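Local coordinates for protein triosephosphate isomerase (Toxoplasma gondii, PDB 5UPR) that probably interconverts D-glyceraldehyde 3-phosphate and dihydroxyacetone phosphate, a step of glycolysis and gluconeogenesis, as a homodimeric TIM-barrel isomerase, at residues 5-13 with 214-222; 117-128 with 156-166. All coordinates share one frame; numbering follows the deposited sequence. Where two conformers were deposited one is given.

Contact 1 (5-13 with 214-222)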
# COMPACT_ATOMS: atom_id res chain seq x y z
N TRP A 5 -9.94 -13.38 36.06
CA TRP A 5 -9.53 -11.98 36.21
C TRP A 5 -10.04 -11.11 35.06
O TRP A 5 -10.44 -11.64 34.02
CB TRP A 5 -8.02 -11.83 36.29
CG TRP A 5 -7.26 -12.49 35.18
CD1 TRP A 5 -7.10 -12.05 33.92
CD2 TRP A 5 -6.53 -13.71 35.27
NE1 TRP A 5 -6.36 -12.93 33.21
CE2 TRP A 5 -5.97 -13.95 34.02
CE3 TRP A 5 -6.31 -14.63 36.29
CZ2 TRP A 5 -5.21 -15.11 33.74
CZ3 TRP A 5 -5.53 -15.76 36.02
CH2 TRP A 5 -5.03 -16.01 34.75
N ALA A 6 -10.14 -9.81 35.38
CA ALA A 6 -10.55 -8.71 34.47
C ALA A 6 -9.42 -7.69 34.50
O ALA A 6 -9.29 -6.88 35.45
CB ALA A 6 -11.85 -8.05 34.94
N ALA A 7 -8.62 -7.71 33.45
CA ALA A 7 -7.46 -6.86 33.40
C ALA A 7 -7.14 -6.79 31.92
O ALA A 7 -7.45 -7.70 31.17
CB ALA A 7 -6.26 -7.46 34.16
N ARG A 8 -6.52 -5.72 31.51
CA ARG A 8 -6.16 -5.53 30.13
C ARG A 8 -4.92 -6.35 29.87
O ARG A 8 -3.93 -6.27 30.55
CB ARG A 8 -5.86 -4.07 29.86
CG ARG A 8 -7.06 -3.17 29.88
CD ARG A 8 -6.70 -1.76 29.49
NE ARG A 8 -5.79 -1.12 30.43
CZ ARG A 8 -6.14 -0.52 31.56
NH1 ARG A 8 -7.41 -0.45 31.94
NH2 ARG A 8 -5.20 0.02 32.31
N ARG A 9 -5.03 -7.19 28.88
CA ARG A 9 -3.93 -8.02 28.44
C ARG A 9 -2.85 -7.13 27.77
O ARG A 9 -3.15 -6.24 26.95
CB ARG A 9 -4.51 -9.00 27.47
CG ARG A 9 -3.59 -10.06 27.05
CD ARG A 9 -4.46 -11.21 26.46
NE ARG A 9 -3.65 -12.16 25.69
CZ ARG A 9 -2.99 -13.18 26.20
NH1 ARG A 9 -3.12 -13.49 27.50
NH2 ARG A 9 -2.27 -13.94 25.41
N GLY A 10 -1.59 -7.36 28.13
CA GLY A 10 -0.45 -6.65 27.54
C GLY A 10 -0.40 -6.85 26.04
O GLY A 10 -0.89 -7.89 25.51
N PHE A 11 0.14 -5.85 25.33
CA PHE A 11 0.16 -5.87 23.88
C PHE A 11 1.46 -5.33 23.37
O PHE A 11 1.85 -4.22 23.74
CB PHE A 11 -1.03 -5.02 23.37
CG PHE A 11 -1.26 -5.09 21.91
CD1 PHE A 11 -0.47 -4.36 21.02
CD2 PHE A 11 -2.27 -5.91 21.38
CE1 PHE A 11 -0.72 -4.39 19.65
CE2 PHE A 11 -2.50 -5.95 20.02
CZ PHE A 11 -1.73 -5.18 19.16
N VAL A 12 2.12 -6.07 22.48
CA VAL A 12 3.34 -5.55 21.84
C VAL A 12 3.19 -5.69 20.32
O VAL A 12 3.06 -6.82 19.82
CB VAL A 12 4.60 -6.21 22.38
CG1 VAL A 12 5.84 -5.78 21.63
CG2 VAL A 12 4.72 -5.94 23.88
N GLY A 13 3.21 -4.55 19.59
CA GLY A 13 3.22 -4.55 18.14
C GLY A 13 4.59 -4.27 17.62
O GLY A 13 5.37 -3.52 18.22
N VAL A 214 -15.45 1.15 27.59
CA VAL A 214 -14.48 1.21 26.54
C VAL A 214 -13.15 1.70 27.12
O VAL A 214 -12.08 1.17 26.76
CB VAL A 214 -14.95 2.06 25.37
CG1 VAL A 214 -13.80 2.36 24.39
CG2 VAL A 214 -16.06 1.30 24.61
N ALA A 215 -13.22 2.68 28.04
CA ALA A 215 -12.01 3.19 28.68
C ALA A 215 -11.23 2.11 29.41
O ALA A 215 -10.03 2.04 29.31
CB ALA A 215 -12.34 4.34 29.59
N GLU A 216 -11.93 1.27 30.16
CA GLU A 216 -11.29 0.21 30.95
C GLU A 216 -10.74 -0.92 30.10
O GLU A 216 -9.75 -1.53 30.49
CB GLU A 216 -12.23 -0.34 32.01
CG GLU A 216 -12.50 0.65 33.14
CD GLU A 216 -11.25 1.28 33.77
OE1 GLU A 216 -10.70 0.70 34.73
OE2 GLU A 216 -10.85 2.37 33.33
N ALA A 217 -11.38 -1.23 28.97
CA ALA A 217 -10.98 -2.37 28.17
C ALA A 217 -9.92 -2.04 27.10
O ALA A 217 -9.18 -2.94 26.68
CB ALA A 217 -12.18 -3.00 27.53
N THR A 218 -9.81 -0.79 26.66
CA THR A 218 -9.01 -0.50 25.50
C THR A 218 -7.51 -0.50 25.89
O THR A 218 -7.10 0.26 26.78
CB THR A 218 -9.42 0.84 24.85
OG1 THR A 218 -10.82 0.84 24.52
CG2 THR A 218 -8.59 1.14 23.63
N ARG A 219 -6.69 -1.33 25.24
CA ARG A 219 -5.25 -1.20 25.44
C ARG A 219 -4.72 0.14 24.84
O ARG A 219 -5.07 0.51 23.70
CB ARG A 219 -4.48 -2.36 24.81
CG ARG A 219 -4.41 -3.59 25.64
CD ARG A 219 -5.71 -4.44 25.64
NE ARG A 219 -6.08 -4.94 24.32
CZ ARG A 219 -5.56 -6.03 23.73
NH1 ARG A 219 -4.62 -6.76 24.31
NH2 ARG A 219 -5.98 -6.38 22.54
N VAL A 220 -3.94 0.86 25.61
CA VAL A 220 -3.22 2.07 25.15
C VAL A 220 -1.73 1.75 25.24
O VAL A 220 -1.17 1.61 26.38
CB VAL A 220 -3.56 3.31 25.93
CG1 VAL A 220 -2.95 4.55 25.26
CG2 VAL A 220 -5.05 3.49 26.02
N ILE A 221 -1.07 1.62 24.07
CA ILE A 221 0.33 1.23 24.00
C ILE A 221 1.23 2.43 23.61
O ILE A 221 0.79 3.36 22.92
CB ILE A 221 0.56 0.04 23.07
CG1 ILE A 221 0.21 0.39 21.61
CG2 ILE A 221 -0.25 -1.14 23.55
CD1 ILE A 221 0.35 -0.77 20.65
N TYR A 222 2.48 2.42 24.08
CA TYR A 222 3.40 3.53 23.86
C TYR A 222 4.37 3.15 22.71
O TYR A 222 4.91 2.02 22.66
CB TYR A 222 4.21 3.90 25.19
CG TYR A 222 5.31 4.88 24.85
CD1 TYR A 222 5.04 6.26 24.75
CD2 TYR A 222 6.59 4.43 24.52
CE1 TYR A 222 6.05 7.15 24.30
CE2 TYR A 222 7.58 5.30 24.07
CZ TYR A 222 7.31 6.64 23.96
OH TYR A 222 8.30 7.49 23.51

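Contact 2 (117-128 with 156-166). With SO4 (sulfate ion), chain F.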
# COMPACT_ATOMS: atom_id res chain seq x y z
N ASN A 117 -7.01 13.71 9.81
CA ASN A 117 -7.77 13.06 10.88
C ASN A 117 -8.98 12.37 10.30
O ASN A 117 -9.29 11.27 10.72
CB ASN A 117 -8.25 14.10 11.90
CG ASN A 117 -7.12 14.63 12.77
OD1 ASN A 117 -5.99 14.11 12.75
ND2 ASN A 117 -7.42 15.71 13.52
N GLN A 118 -9.66 13.04 9.36
CA GLN A 118 -10.89 12.51 8.75
C GLN A 118 -10.65 11.26 7.88
O GLN A 118 -11.41 10.31 7.93
CB GLN A 118 -11.60 13.63 7.92
CG GLN A 118 -12.19 14.75 8.85
CD GLN A 118 -11.14 15.62 9.61
OE1 GLN A 118 -10.00 15.95 9.09
NE2 GLN A 118 -11.51 16.04 10.88
N VAL A 119 -9.57 11.27 7.11
CA VAL A 119 -9.19 10.10 6.28
C VAL A 119 -8.81 8.90 7.13
O VAL A 119 -9.27 7.75 6.86
CB VAL A 119 -8.09 10.48 5.27
CG1 VAL A 119 -7.45 9.24 4.65
CG2 VAL A 119 -8.67 11.43 4.21
N VAL A 120 -8.05 9.15 8.21
CA VAL A 120 -7.71 8.06 9.13
C VAL A 120 -9.00 7.46 9.70
O VAL A 120 -9.16 6.22 9.78
CB VAL A 120 -6.74 8.53 10.25
CG1 VAL A 120 -6.61 7.43 11.32
CG2 VAL A 120 -5.39 8.98 9.69
N ALA A 121 -9.91 8.35 10.12
CA ALA A 121 -11.17 7.88 10.70
C ALA A 121 -11.97 7.02 9.72
O ALA A 121 -12.56 5.98 10.11
CB ALA A 121 -11.97 9.08 11.14
N LYS A 122 -12.03 7.46 8.45
CA LYS A 122 -12.71 6.68 7.43
C LYS A 122 -12.07 5.30 7.25
O LYS A 122 -12.78 4.29 7.11
CB LYS A 122 -12.72 7.42 6.11
CG LYS A 122 -13.44 6.76 4.96
CD LYS A 122 -13.55 7.69 3.76
CE LYS A 122 -14.33 6.99 2.66
NZ LYS A 122 -15.80 7.09 2.77
N LYS A 123 -10.72 5.24 7.27
CA LYS A 123 -10.05 3.94 7.20
C LYS A 123 -10.44 3.06 8.41
O LYS A 123 -10.66 1.85 8.23
CB LYS A 123 -8.55 4.08 7.12
CG LYS A 123 -8.01 4.70 5.86
CD LYS A 123 -6.49 4.87 5.81
CE LYS A 123 -6.10 5.24 4.43
NZ LYS A 123 -4.74 4.87 4.06
N VAL A 124 -10.48 3.66 9.60
CA VAL A 124 -10.78 2.89 10.82
C VAL A 124 -12.19 2.27 10.72
O VAL A 124 -12.38 1.06 10.96
CB VAL A 124 -10.64 3.71 12.12
CG1 VAL A 124 -11.08 2.89 13.33
CG2 VAL A 124 -9.20 4.19 12.34
N ARG A 125 -13.16 3.10 10.37
CA ARG A 125 -14.54 2.64 10.24
C ARG A 125 -14.67 1.48 9.23
O ARG A 125 -15.37 0.50 9.48
CB ARG A 125 -15.46 3.78 9.76
CG ARG A 125 -16.89 3.42 9.47
CD ARG A 125 -17.51 2.79 10.73
NE ARG A 125 -18.89 2.28 10.58
CZ ARG A 125 -20.02 2.92 10.86
NH1 ARG A 125 -20.05 4.14 11.41
NH2 ARG A 125 -21.15 2.34 10.52
N ALA A 126 -14.02 1.63 8.08
CA ALA A 126 -14.05 0.62 7.03
C ALA A 126 -13.45 -0.71 7.51
O ALA A 126 -14.00 -1.80 7.27
CB ALA A 126 -13.33 1.11 5.81
N ALA A 127 -12.33 -0.60 8.24
CA ALA A 127 -11.63 -1.76 8.78
C ALA A 127 -12.50 -2.51 9.79
O ALA A 127 -12.67 -3.75 9.74
CB ALA A 127 -10.32 -1.33 9.39
N LEU A 128 -13.06 -1.74 10.74
CA LEU A 128 -13.93 -2.35 11.76
C LEU A 128 -15.18 -2.95 11.16
O LEU A 128 -15.60 -4.04 11.58
CB LEU A 128 -14.28 -1.31 12.82
CG LEU A 128 -13.19 -0.70 13.67
CD1 LEU A 128 -13.78 0.43 14.53
CD2 LEU A 128 -12.49 -1.80 14.47
N GLU A 156 -8.66 15.91 19.48
CA GLU A 156 -9.09 16.20 18.08
C GLU A 156 -8.86 14.94 17.20
O GLU A 156 -9.73 14.56 16.39
CB GLU A 156 -8.26 17.35 17.46
CG GLU A 156 -8.49 18.73 17.96
CD GLU A 156 -7.44 19.75 17.40
OE1 GLU A 156 -6.53 19.41 16.56
OE2 GLU A 156 -7.47 20.96 17.85
N GLN A 157 -7.71 14.29 17.36
CA GLN A 157 -7.43 13.09 16.59
C GLN A 157 -8.39 11.94 16.88
O GLN A 157 -8.91 11.28 15.99
CB GLN A 157 -5.98 12.62 16.84
CG GLN A 157 -4.95 13.56 16.23
CD GLN A 157 -3.55 13.05 16.41
OE1 GLN A 157 -3.20 12.49 17.47
NE2 GLN A 157 -2.72 13.15 15.36
N LEU A 158 -8.67 11.74 18.16
CA LEU A 158 -9.59 10.70 18.59
C LEU A 158 -11.05 11.06 18.29
O LEU A 158 -11.81 10.18 17.90
CB LEU A 158 -9.38 10.45 20.06
CG LEU A 158 -8.12 9.76 20.43
CD1 LEU A 158 -7.76 9.89 21.91
CD2 LEU A 158 -8.26 8.29 20.09
N GLU A 159 -11.43 12.32 18.47
CA GLU A 159 -12.82 12.77 18.17
C GLU A 159 -13.18 12.54 16.66
O GLU A 159 -14.29 12.15 16.40
CB GLU A 159 -12.98 14.23 18.55
CG GLU A 159 -14.25 14.96 18.10
CD GLU A 159 -15.51 14.40 18.70
OE1 GLU A 159 -15.46 13.58 19.67
OE2 GLU A 159 -16.59 14.77 18.18
N ALA A 160 -12.23 12.75 15.71
CA ALA A 160 -12.50 12.46 14.35
C ALA A 160 -12.86 10.97 14.16
O ALA A 160 -13.76 10.62 13.43
CB ALA A 160 -11.28 12.80 13.46
N VAL A 161 -12.15 10.09 14.87
CA VAL A 161 -12.44 8.67 14.82
C VAL A 161 -13.79 8.35 15.42
O VAL A 161 -14.56 7.59 14.84
CB VAL A 161 -11.33 7.81 15.43
CG1 VAL A 161 -11.70 6.31 15.33
CG2 VAL A 161 -10.02 8.05 14.67
N ARG A 162 -14.12 8.96 16.54
CA ARG A 162 -15.46 8.79 17.16
C ARG A 162 -16.60 9.24 16.23
O ARG A 162 -17.65 8.59 16.20
CB ARG A 162 -15.57 9.52 18.49
CG ARG A 162 -16.81 9.16 19.32
CD ARG A 162 -17.29 10.21 20.26
NE ARG A 162 -17.54 11.44 19.54
CZ ARG A 162 -18.63 11.66 18.81
NH1 ARG A 162 -19.59 10.72 18.63
NH2 ARG A 162 -18.75 12.81 18.16
N GLN A 163 -16.40 10.33 15.48
CA GLN A 163 -17.46 10.80 14.54
C GLN A 163 -17.75 9.77 13.48
O GLN A 163 -18.88 9.57 13.12
CB GLN A 163 -17.08 12.14 13.91
CG GLN A 163 -17.17 13.26 14.91
CD GLN A 163 -16.57 14.56 14.47
OE1 GLN A 163 -15.70 14.63 13.56
NE2 GLN A 163 -16.89 15.60 15.22
N ALA A 164 -16.71 9.10 13.00
CA ALA A 164 -16.84 8.02 12.03
C ALA A 164 -17.25 6.67 12.64
O ALA A 164 -17.81 5.83 11.95
CB ALA A 164 -15.55 7.84 11.29
N VAL A 165 -16.92 6.44 13.90
CA VAL A 165 -17.28 5.24 14.62
C VAL A 165 -18.01 5.67 15.93
O VAL A 165 -17.44 5.58 17.04
CB VAL A 165 -16.04 4.42 14.97
CG1 VAL A 165 -16.47 3.02 15.37
CG2 VAL A 165 -15.08 4.35 13.80
N PRO A 166 -19.26 6.15 15.82
CA PRO A 166 -19.97 6.57 17.01
C PRO A 166 -20.50 5.40 17.88
O PRO A 166 -20.90 5.64 19.00
CB PRO A 166 -21.14 7.40 16.45
CG PRO A 166 -21.39 6.83 15.06
CD PRO A 166 -20.00 6.46 14.59
S SO4 F . -23.25 5.30 11.62
O1 SO4 F . -22.45 4.57 12.63
O2 SO4 F . -23.54 4.37 10.51
O3 SO4 F . -24.51 5.70 12.28
O4 SO4 F . -22.53 6.51 11.13
O HOH W 1 -7.44 10.70 13.60
O HOH W 2 -3.51 14.98 13.14
O HOH W 3 -5.24 17.21 15.05
O HOH W 4 -14.11 14.47 11.46

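Contact 1 (5-13 with 214-222)
The guanidinium of Arg-219 lays one face against the edge of the Phe-11 ring, the two planes 87° apart, so that CD2 of Phe-11 stands 3.9 Å from both NH1 and NH2 of Arg-219. Since the ring offers its rim and not its pi face, this is edge packing and no cation-pi stack. At the edge of the same guanidinium lies the carbonyl of Arg-9: NH1 of Arg-219 donates to Arg-9 O at 3.1 Å, a nearly straight bond that arrives from above the carbonyl plane. Bends at chi2 and chi3 fold the Arg-219 chain back over this oxygen, bringing its CG within 3.2 Å of Arg-9 O. Asp-43 then binds Arg-219 NH1 through one carboxylate oxygen and Arg-9 NE through the other, which probably offsets the two like charges.

Both segments run into strands of the TIM barrel, 10-15 and 220-222, the first and seventh in chain order. The intervening place in the closed barrel belongs to strand 242-245, and Phe-11 forms backbone hydrogen bonds with Asp-241, just before that strand, and with Phe-243 within it. Phe-11 and Ile-221 therefore meet through side chains inside the barrel, CD1 to CD1 at 3.7 Å, while Trp-97 packs edge-to-face with the same phenyl ring.

Nearer the N-terminus, the guanidinium of Arg-8 takes Glu-216 O at its edge and exactly in its plane; NH1 of Arg-8 donates to that oxygen at 3.0 Å with an N-H...O angle of 170°. The acceptor lies in the last turn of helix 212-217, whose carbonyl end would favour a cation. Arg-8 CD also approaches Thr-218 O, at 3.4 Å. Arg-8 NE forms a salt bridge with Asp-241, so the group is held through two nitrogens.

Contact 2 (117-128 with 156-166)
Arg-125 sends CG anti to its own backbone nitrogen (chi1 175°) and bends at chi2, which carries its guanidinium to the C-terminal end of helix 150-164, at the carbonyl of Ala-164. Val-124 and Val-161 likewise have CG1 anti to N, and these methyls meet at 4.0 Å. The contact joins two neighbouring outer helices of the TIM barrel, flanking strand 133-138; the axes of 117-128 and 156-164 cross at -44° and approach to 8.2 Å.

The small alanine side chains are consistent with this close approach. Ala-121 CB sits 3.3 Å from Ala-160 O and also touches Ala-164 CB, while Ala-160 CB rests against Asn-117 CB. Toward the C-terminal ends, the Leu-128 and Val-165 side chains cross at about a right angle, CD1 of Leu-128 3.8 Å from CG1 of Val-165. At the start of helix 117-129, one water bridges Gln-157 NE2 to Asn-117 OD1 and another links Asn-117 ND2 with Glu-156 OE1; Gln-157 OE1 accepts from Gly-139 N, and Glu-156 OE2 forms a salt bridge with Lys-152.

At the opposite end, Arg-125 NH1 donates to Ala-164 O at 2.9 Å, and its NE hydrogen-bonds to OD1 of Asn-129. The same NH1 donates to O1 of a sulfate ion, probably from the crystallisation liquor, at 2.7 Å. NH2 of Arg-125 bonds sulfate O2 at 3.1 Å. Pro-166 CG lies 3.5 Å from sulfate O1.

Contact 1 is centred on the strands of the TIM barrel and reaches one helix end, whereas contact 2 lies wholly in the helical shell; their centres are about 20 Å apart and their nearest atoms about 8 Å, so they do not touch. Contact 1 brings together the first strand, 10-15, and the seventh, 220-222, with the N-terminal lead-in before the one and the end of helix 212-217 before the other; contact 2 joins helices 117-129 and 150-164. Along the chain, contact 2 is nested within the loop that contact 1 closes. Strand 174-178 lies between 220-222 and 133-138. Contact 1 thus belongs to barrel closure, while beside contact 2 Val-119 and Lys-122 pack on Gly-110 of the second subunit.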